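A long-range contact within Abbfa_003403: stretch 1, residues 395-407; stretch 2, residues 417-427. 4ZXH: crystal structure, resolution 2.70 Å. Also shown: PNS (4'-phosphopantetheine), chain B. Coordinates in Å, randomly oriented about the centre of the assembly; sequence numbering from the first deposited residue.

Stretch 1 (395-407) RQQEGQLDITLEM
Stretch 2 (417-427) GVLKYNTDLFS

The strand beginning at Ile403 and the strand that includes residues 417-421 run side by side, antiparallel. Their N-to-C directions differ by 168°, and the axes come within 4.7 Å. The register pairs Ile403 with Tyr421, Thr404 with Lys420, Leu405 with Leu419, and Glu406 with Val418. The CA atoms of these pairs lie 4.5 to 5.0 Å apart. Strand backbone angles are extended, for example -137/126 at Thr404 and -97/135 at Lys420. Together the two stretches bury 766 Å².

Thr404 and Lys420 form a hydrogen-bonded pair. Thr404 N donates to Lys420 O at 2.8 Å, and Lys420 N donates to Thr404 O at 2.8 Å. Glu406 and Val418 repeat the pattern: Glu406 N to Val418 O is 2.9 Å, and Val418 N to Glu406 O is 2.8 Å. Beyond Ile403, Asn422 N donates to Asp402 O at 3.0 Å. The intervening Ile403-Tyr421 and Leu405-Leu419 pairs are non-hydrogen-bonded. There, Ile403 CA makes a CA-H...O contact of 3.3 Å with Lys420 O.

Lys420 covers the most surface. Its CB lies on the same sheet face as those of Thr404, Glu406 and Val418. The side chain is long and nearly straight, with chi1 m (-65°) and chi2 to chi4 all t. This carries the amine back to the loop before the first strand. Lys420 NZ donates to Gln396 O at 2.8 Å and to Gln397 O at 2.7 Å. It also forms a salt bridge with Glu406, NZ to OE2 2.8 Å. Three oxygens thus surround a buried charge, and the loop is tied to the strand pair. Glu406 reaches the amine with chi1 m (-54°), chi2 t (-172°) and chi3 -13°. At the root of this face, Thr404 CB and Lys420 CB are 4.1 Å apart, and Glu406 CB and Val418 CB 4.2 Å.

Asp402 covers the next largest area. It sits just before the first strand at -72/-43, with chi1 m (-78°). Besides accepting from Asn422 N, its O lies at the edge of the Phe426 ring, 3.9 Å from Phe426 CE2. Asp402 CG rests 3.5 Å from Leu425 CD1. Both carboxylate oxygens are hydrogen-bonded elsewhere in the structure. The turn after Asn422 brings Leu425 and Phe426 back toward the first stretch. Phe426 N and Leu425 N both donate to Asn422 O, at 3.0 and 3.1 Å. Asn422 OD1 also accepts from Asp424 N at 2.9 Å.

The face bearing Ile403, Leu405, Leu419 and Tyr421 is largely apolar. Ile403 (m, t) places CG2 3.6 Å from Leu419 CD1 and CG1 3.8 Å from Phe426 CE2. Leu405 and Leu419 are both t, p, and their CD1 atoms are 4.4 Å apart. At the far end, Gly417 leaves room for Met407: an ideal CB on Gly417 would lie 3.1 Å from Met407 SD, which is tight.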

ATOM      1  N   ARG A 395      17.022  -7.654 -22.966  1.00 29.94           N
ATOM      2  CA  ARG A 395      16.306  -7.641 -21.699  1.00 34.00           C
ATOM      3  C   ARG A 395      14.914  -8.276 -21.892  1.00 33.64           C
ATOM      4  O   ARG A 395      14.198  -7.942 -22.833  1.00 35.86           O
ATOM      5  CB  ARG A 395      16.175  -6.221 -21.163  1.00 29.43           C
ATOM      6  CG  ARG A 395      17.466  -5.621 -20.604  1.00 26.09           C
ATOM      7  CD  ARG A 395      17.311  -4.104 -20.344  1.00 40.27           C
ATOM      8  NE  ARG A 395      16.183  -3.778 -19.468  1.00 48.67           N
ATOM      9  CZ  ARG A 395      15.776  -2.544 -19.176  1.00 43.49           C
ATOM     10  NH1 ARG A 395      16.391  -1.487 -19.687  1.00 46.13           N
ATOM     11  NH2 ARG A 395      14.746  -2.368 -18.364  1.00 40.65           N
ATOM     12  N   GLN A 396      14.540  -9.219 -21.036  1.00 28.71           N
ATOM     13  CA  GLN A 396      13.239  -9.865 -21.188  1.00 20.91           C
ATOM     14  C   GLN A 396      12.715 -10.454 -19.869  1.00 25.04           C
ATOM     15  O   GLN A 396      13.469 -10.641 -18.907  1.00 28.20           O
ATOM     16  CB  GLN A 396      13.311 -10.947 -22.277  1.00 27.96           C
ATOM     17  CG  GLN A 396      14.341 -12.019 -22.052  1.00 20.51           C
ATOM     18  CD  GLN A 396      13.717 -13.244 -21.432  1.00 26.20           C
ATOM     19  OE1 GLN A 396      12.774 -13.828 -21.989  1.00 24.78           O
ATOM     20  NE2 GLN A 396      14.199 -13.619 -20.246  1.00 28.01           N
ATOM     21  N   GLN A 397      11.417 -10.742 -19.848  1.00 25.09           N
ATOM     22  CA  GLN A 397      10.677 -11.085 -18.624  1.00 33.65           C
ATOM     23  C   GLN A 397      11.087 -10.231 -17.414  1.00 32.32           C
ATOM     24  O   GLN A 397      11.637 -10.736 -16.428  1.00 42.21           O
ATOM     25  CB  GLN A 397      10.838 -12.565 -18.245  1.00 33.42           C
ATOM     26  CG  GLN A 397      10.936 -13.563 -19.397  1.00 42.19           C
ATOM     27  CD  GLN A 397      10.484 -14.982 -19.070  1.00 40.95           C
ATOM     28  OE1 GLN A 397      10.169 -15.316 -17.940  1.00 38.36           O
ATOM     29  NE2 GLN A 397      10.604 -15.849 -20.053  1.00 55.56           N
ATOM     30  N   GLU A 398      10.818  -8.940 -17.473  1.00 21.40           N
ATOM     31  CA  GLU A 398      11.152  -8.093 -16.339  1.00 20.63           C
ATOM     32  C   GLU A 398       9.910  -7.686 -15.558  1.00 25.26           C
ATOM     33  O   GLU A 398       8.871  -7.368 -16.144  1.00 33.42           O
ATOM     34  CB  GLU A 398      11.928  -6.863 -16.808  1.00 19.82           C
ATOM     35  CG  GLU A 398      13.266  -7.232 -17.380  1.00 26.09           C
ATOM     36  CD  GLU A 398      14.001  -6.062 -17.995  1.00 35.11           C
ATOM     37  OE1 GLU A 398      13.332  -5.177 -18.570  1.00 45.85           O
ATOM     38  OE2 GLU A 398      15.258  -6.055 -17.944  1.00 25.74           O
ATOM     39  N   GLY A 399      10.020  -7.725 -14.233  1.00 21.30           N
ATOM     40  CA  GLY A 399       8.976  -7.234 -13.353  1.00 29.82           C
ATOM     41  C   GLY A 399       7.972  -8.268 -12.879  1.00 30.23           C
ATOM     42  O   GLY A 399       6.823  -7.936 -12.566  1.00 24.63           O
ATOM     43  N   GLN A 400       8.386  -9.523 -12.824  1.00 19.05           N
ATOM     44  CA  GLN A 400       7.502 -10.554 -12.316  1.00 18.96           C
ATOM     45  C   GLN A 400       7.376 -10.430 -10.819  1.00 36.01           C
ATOM     46  O   GLN A 400       6.275 -10.522 -10.275  1.00 40.70           O
ATOM     47  CB  GLN A 400       8.017 -11.942 -12.678  1.00 19.20           C
ATOM     48  CG  GLN A 400       7.854 -12.265 -14.138  1.00 29.68           C
ATOM     49  CD  GLN A 400       8.549 -13.544 -14.499  1.00 34.07           C
ATOM     50  OE1 GLN A 400       9.141 -14.196 -13.631  1.00 30.66           O
ATOM     51  NE2 GLN A 400       8.474 -13.929 -15.783  1.00 24.57           N
ATOM     52  N   LEU A 401       8.517 -10.206 -10.167  1.00 38.91           N
ATOM     53  CA  LEU A 401       8.591 -10.110  -8.716  1.00 26.69           C
ATOM     54  C   LEU A 401       9.292  -8.836  -8.288  1.00 31.27           C
ATOM     55  O   LEU A 401       9.590  -7.989  -9.118  1.00 44.01           O
ATOM     56  CB  LEU A 401       9.309 -11.323  -8.146  1.00 27.93           C
ATOM     57  CG  LEU A 401       8.652 -12.680  -8.412  1.00 29.12           C
ATOM     58  CD1 LEU A 401       9.550 -13.782  -7.852  1.00 21.71           C
ATOM     59  CD2 LEU A 401       7.242 -12.730  -7.802  1.00 20.59           C
ATOM     60  N   ASP A 402       9.538  -8.692  -6.989  1.00 26.32           N
ATOM     61  CA  ASP A 402      10.262  -7.536  -6.476  1.00 26.31           C
ATOM     62  C   ASP A 402      11.718  -7.665  -6.863  1.00 26.35           C
ATOM     63  O   ASP A 402      12.358  -6.692  -7.289  1.00 32.35           O
ATOM     64  CB  ASP A 402      10.131  -7.420  -4.957  1.00 27.40           C
ATOM     65  CG  ASP A 402       8.795  -6.856  -4.522  1.00 32.66           C
ATOM     66  OD1 ASP A 402       7.872  -6.785  -5.360  1.00 42.91           O
ATOM     67  OD2 ASP A 402       8.666  -6.477  -3.336  1.00 39.07           O
ATOM     68  N   ILE A 403      12.219  -8.888  -6.709  1.00 22.93           N
ATOM     69  CA  ILE A 403      13.589  -9.269  -7.038  1.00 23.64           C
ATOM     70  C   ILE A 403      13.571 -10.685  -7.597  1.00 27.14           C
ATOM     71  O   ILE A 403      12.845 -11.545  -7.082  1.00 29.99           O
ATOM     72  CB  ILE A 403      14.519  -9.252  -5.800  1.00 24.90           C
ATOM     73  CG1 ILE A 403      14.585  -7.882  -5.160  1.00 33.63           C
ATOM     74  CG2 ILE A 403      15.926  -9.596  -6.178  1.00 25.78           C
ATOM     75  CD1 ILE A 403      15.329  -7.907  -3.837  1.00 31.11           C
ATOM     76  N   THR A 404      14.358 -10.942  -8.636  1.00 23.52           N
ATOM     77  CA  THR A 404      14.592 -12.308  -9.069  1.00 23.69           C
ATOM     78  C   THR A 404      16.067 -12.530  -9.408  1.00 34.10           C
ATOM     79  O   THR A 404      16.640 -11.817 -10.226  1.00 41.68           O
ATOM     80  CB  THR A 404      13.756 -12.696 -10.311  1.00 22.71           C
ATOM     81  OG1 THR A 404      12.358 -12.561 -10.039  1.00 31.80           O
ATOM     82  CG2 THR A 404      14.043 -14.131 -10.700  1.00 23.08           C
ATOM     83  N   LEU A 405      16.667 -13.536  -8.787  1.00 25.59           N
ATOM     84  CA  LEU A 405      18.009 -13.982  -9.134  1.00 32.55           C
ATOM     85  C   LEU A 405      17.954 -15.109 -10.174  1.00 36.08           C
ATOM     86  O   LEU A 405      17.358 -16.160  -9.928  1.00 44.36           O
ATOM     87  CB  LEU A 405      18.745 -14.455  -7.878  1.00 31.74           C
ATOM     88  CG  LEU A 405      20.175 -14.929  -8.051  1.00 36.49           C
ATOM     89  CD1 LEU A 405      20.997 -13.749  -8.522  1.00 40.04           C
ATOM     90  CD2 LEU A 405      20.697 -15.457  -6.735  1.00 37.39           C
ATOM     91  N   GLU A 406      18.570 -14.897 -11.333  1.00 32.07           N
ATOM     92  CA  GLU A 406      18.601 -15.927 -12.372  1.00 39.18           C
ATOM     93  C   GLU A 406      20.022 -16.437 -12.605  1.00 39.46           C
ATOM     94  O   GLU A 406      20.913 -15.666 -12.956  1.00 43.97           O
ATOM     95  CB  GLU A 406      18.016 -15.388 -13.678  1.00 39.78           C
ATOM     96  CG  GLU A 406      16.632 -14.815 -13.523  1.00 45.69           C
ATOM     97  CD  GLU A 406      15.986 -14.455 -14.850  1.00 63.13           C
ATOM     98  OE1 GLU A 406      16.705 -14.430 -15.880  1.00 70.75           O
ATOM     99  OE2 GLU A 406      14.755 -14.187 -14.854  1.00 67.00           O
ATOM    100  N   MET A 407      20.229 -17.732 -12.402  1.00 42.25           N
ATOM    101  CA  MET A 407      21.551 -18.337 -12.556  1.00 49.36           C
ATOM    102  C   MET A 407      21.495 -19.558 -13.462  1.00 58.05           C
ATOM    103  O   MET A 407      20.439 -19.899 -13.995  1.00 60.22           O
ATOM    104  CB  MET A 407      22.114 -18.753 -11.200  1.00 47.66           C
ATOM    105  CG  MET A 407      22.159 -17.675 -10.148  1.00 48.92           C
ATOM    106  SD  MET A 407      23.759 -16.866 -10.024  1.00 48.76           S
ATOM    107  CE  MET A 407      24.846 -18.261  -9.774  1.00 60.77           C
ATOM    108  N   GLY A 417      25.097 -14.680 -14.086  1.00 38.62           N
ATOM    109  CA  GLY A 417      23.852 -14.417 -13.401  1.00 45.31           C
ATOM    110  C   GLY A 417      23.187 -13.129 -13.827  1.00 40.79           C
ATOM    111  O   GLY A 417      23.834 -12.216 -14.359  1.00 37.66           O
ATOM    112  N   VAL A 418      21.879 -13.069 -13.592  1.00 36.24           N
ATOM    113  CA  VAL A 418      21.098 -11.881 -13.881  1.00 35.07           C
ATOM    114  C   VAL A 418      20.265 -11.538 -12.674  1.00 37.46           C
ATOM    115  O   VAL A 418      19.432 -12.337 -12.270  1.00 41.04           O
ATOM    116  CB  VAL A 418      20.146 -12.065 -15.082  1.00 31.93           C
ATOM    117  CG1 VAL A 418      19.578 -10.705 -15.529  1.00 24.97           C
ATOM    118  CG2 VAL A 418      20.853 -12.726 -16.225  1.00 27.99           C
ATOM    119  N   LEU A 419      20.486 -10.361 -12.095  1.00 38.81           N
ATOM    120  CA  LEU A 419      19.603  -9.867 -11.046  1.00 33.17           C
ATOM    121  C   LEU A 419      18.507  -9.013 -11.674  1.00 31.39           C
ATOM    122  O   LEU A 419      18.769  -7.948 -12.232  1.00 32.55           O
ATOM    123  CB  LEU A 419      20.360  -9.057  -9.985  1.00 31.47           C
ATOM    124  CG  LEU A 419      19.462  -8.634  -8.798  1.00 33.26           C
ATOM    125  CD1 LEU A 419      19.086  -9.799  -7.905  1.00 27.59           C
ATOM    126  CD2 LEU A 419      20.103  -7.551  -7.973  1.00 34.24           C
ATOM    127  N   LYS A 420      17.278  -9.498 -11.600  1.00 30.60           N
ATOM    128  CA  LYS A 420      16.129  -8.732 -12.065  1.00 25.66           C
ATOM    129  C   LYS A 420      15.497  -8.045 -10.889  1.00 26.03           C
ATOM    130  O   LYS A 420      15.328  -8.659  -9.831  1.00 28.00           O
ATOM    131  CB  LYS A 420      15.125  -9.636 -12.757  1.00 22.40           C
ATOM    132  CG  LYS A 420      15.704 -10.228 -14.032  1.00 27.65           C
ATOM    133  CD  LYS A 420      14.613 -10.803 -14.824  1.00 27.10           C
ATOM    134  CE  LYS A 420      15.103 -11.417 -16.072  1.00 26.99           C
ATOM    135  NZ  LYS A 420      13.961 -12.185 -16.636  1.00 29.28           N
ATOM    136  N   TYR A 421      15.158  -6.771 -11.065  1.00 30.99           N
ATOM    137  CA  TYR A 421      14.635  -5.953  -9.975  1.00 27.12           C
ATOM    138  C   TYR A 421      13.556  -5.001 -10.459  1.00 25.41           C
ATOM    139  O   TYR A 421      13.622  -4.464 -11.569  1.00 27.86           O
ATOM    140  CB  TYR A 421      15.760  -5.165  -9.306  1.00 24.58           C
ATOM    141  CG  TYR A 421      16.440  -4.151 -10.199  1.00 28.50           C
ATOM    142  CD1 TYR A 421      17.424  -4.533 -11.111  1.00 32.23           C
ATOM    143  CD2 TYR A 421      16.116  -2.805 -10.123  1.00 26.44           C
ATOM    144  CE1 TYR A 421      18.055  -3.591 -11.939  1.00 36.41           C
ATOM    145  CE2 TYR A 421      16.745  -1.859 -10.937  1.00 34.16           C
ATOM    146  CZ  TYR A 421      17.709  -2.251 -11.839  1.00 39.69           C
ATOM    147  OH  TYR A 421      18.319  -1.297 -12.640  1.00 50.31           O
ATOM    148  N   ASN A 422      12.563  -4.797  -9.605  1.00 25.45           N
ATOM    149  CA  ASN A 422      11.438  -3.913  -9.879  1.00 21.90           C
ATOM    150  C   ASN A 422      11.862  -2.444  -9.750  1.00 29.39           C
ATOM    151  O   ASN A 422      12.225  -2.005  -8.656  1.00 33.96           O
ATOM    152  CB  ASN A 422      10.314  -4.272  -8.904  1.00 22.56           C
ATOM    153  CG  ASN A 422       9.039  -3.500  -9.137  1.00 27.28           C
ATOM    154  OD1 ASN A 422       9.048  -2.308  -9.469  1.00 23.28           O
ATOM    155  ND2 ASN A 422       7.915  -4.176  -8.929  1.00 36.00           N
ATOM    156  N   THR A 423      11.808  -1.685 -10.845  1.00 26.80           N
ATOM    157  CA  THR A 423      12.306  -0.301 -10.853  1.00 28.21           C
ATOM    158  C   THR A 423      11.386   0.738 -10.183  1.00 29.01           C
ATOM    159  O   THR A 423      11.684   1.936 -10.188  1.00 30.64           O
ATOM    160  CB  THR A 423      12.580   0.194 -12.286  1.00 29.37           C
ATOM    161  OG1 THR A 423      11.383   0.105 -13.069  1.00 43.37           O
ATOM    162  CG2 THR A 423      13.643  -0.621 -12.920  1.00 25.28           C
ATOM    163  N   ASP A 424      10.272   0.296  -9.619  1.00 26.72           N
ATOM    164  CA  ASP A 424       9.445   1.199  -8.819  1.00 28.63           C
ATOM    165  C   ASP A 424       9.823   1.084  -7.341  1.00 32.21           C
ATOM    166  O   ASP A 424       9.418   1.897  -6.517  1.00 37.22           O
ATOM    167  CB  ASP A 424       7.950   0.911  -9.011  1.00 24.14           C
ATOM    168  CG  ASP A 424       7.411   1.433 -10.343  1.00 34.37           C
ATOM    169  OD1 ASP A 424       8.119   2.190 -11.043  1.00 38.50           O
ATOM    170  OD2 ASP A 424       6.257   1.097 -10.684  1.00 48.25           O
ATOM    171  N   LEU A 425      10.622   0.077  -7.020  1.00 30.29           N
ATOM    172  CA  LEU A 425      11.058  -0.150  -5.655  1.00 32.20           C
ATOM    173  C   LEU A 425      12.550   0.132  -5.466  1.00 37.04           C
ATOM    174  O   LEU A 425      12.964   0.681  -4.440  1.00 37.60           O
ATOM    175  CB  LEU A 425      10.746  -1.584  -5.249  1.00 32.00           C
ATOM    176  CG  LEU A 425       9.307  -1.988  -5.552  1.00 31.80           C
ATOM    177  CD1 LEU A 425       9.018  -3.365  -4.984  1.00 27.87           C
ATOM    178  CD2 LEU A 425       8.334  -0.958  -5.013  1.00 31.12           C
ATOM    179  N   PHE A 426      13.352  -0.239  -6.459  1.00 36.12           N
ATOM    180  CA  PHE A 426      14.800  -0.144  -6.336  1.00 32.05           C
ATOM    181  C   PHE A 426      15.457   0.717  -7.409  1.00 43.01           C
ATOM    182  O   PHE A 426      15.005   0.776  -8.561  1.00 50.42           O
ATOM    183  CB  PHE A 426      15.397  -1.543  -6.359  1.00 29.51           C
ATOM    184  CG  PHE A 426      14.914  -2.411  -5.245  1.00 30.20           C
ATOM    185  CD1 PHE A 426      15.266  -2.128  -3.932  1.00 35.65           C
ATOM    186  CD2 PHE A 426      14.095  -3.495  -5.497  1.00 25.57           C
ATOM    187  CE1 PHE A 426      14.813  -2.923  -2.877  1.00 31.51           C
ATOM    188  CE2 PHE A 426      13.641  -4.304  -4.457  1.00 25.63           C
ATOM    189  CZ  PHE A 426      14.004  -4.017  -3.148  1.00 31.77           C
ATOM    190  N   SER A 427      16.528   1.393  -7.018  1.00 41.26           N
ATOM    191  CA  SER A 427      17.319   2.182  -7.951  1.00 41.43           C
ATOM    192  C   SER A 427      18.349   1.284  -8.643  1.00 43.12           C
ATOM    193  O   SER A 427      18.603   0.163  -8.192  1.00 38.94           O
ATOM    194  CB  SER A 427      18.012   3.328  -7.219  1.00 33.80           C
ATOM    195  OG  SER A 427      19.029   2.831  -6.352  1.00 36.38           O
TER
HETATM  196  O23 PNS B1401      -4.893 -14.037  -5.756  1.00 28.78           O
HETATM  197  P24 PNS B1401      -5.389 -15.271  -6.462  1.00 28.70           P
HETATM  198  O25 PNS B1401      -6.172 -16.284  -5.670  1.00 28.18           O
HETATM  199  O27 PNS B1401      -4.061 -15.997  -7.020  1.00 38.06           O
HETATM  200  C28 PNS B1401      -3.143 -15.290  -7.847  1.00 36.72           C
HETATM  201  C29 PNS B1401      -2.035 -16.237  -8.271  1.00 39.68           C
HETATM  202  C30 PNS B1401      -2.731 -17.399  -8.981  1.00 38.81           C
HETATM  203  C31 PNS B1401      -1.287 -16.727  -7.030  1.00 37.31           C
HETATM  204  C32 PNS B1401      -1.047 -15.493  -9.181  1.00 36.28           C
HETATM  205  O33 PNS B1401      -0.773 -14.223  -8.566  1.00 31.14           O
HETATM  206  C34 PNS B1401       0.214 -16.308  -9.392  1.00 36.04           C
HETATM  207  O35 PNS B1401       0.197 -17.413  -9.934  1.00 32.67           O
HETATM  208  N36 PNS B1401       1.368 -15.797  -8.987  1.00 29.27           N
HETATM  209  C37 PNS B1401       2.630 -16.503  -9.142  1.00 25.61           C
HETATM  210  C38 PNS B1401       3.543 -15.631 -10.004  1.00 31.38           C
HETATM  211  C39 PNS B1401       4.438 -16.505 -10.829  0.50 37.97           C
HETATM  212  O40 PNS B1401       4.026 -17.555 -11.300  0.50 45.27           O
HETATM  213  N41 PNS B1401       5.666 -16.028 -10.979  0.50 35.69           N
HETATM  214  C42 PNS B1401       6.763 -16.611 -11.712  0.50 33.92           C
HETATM  215  C43 PNS B1401       7.933 -15.786 -11.219  0.50 32.12           C
HETATM  216  S44 PNS B1401       8.742 -16.719  -9.913  0.50 61.73           S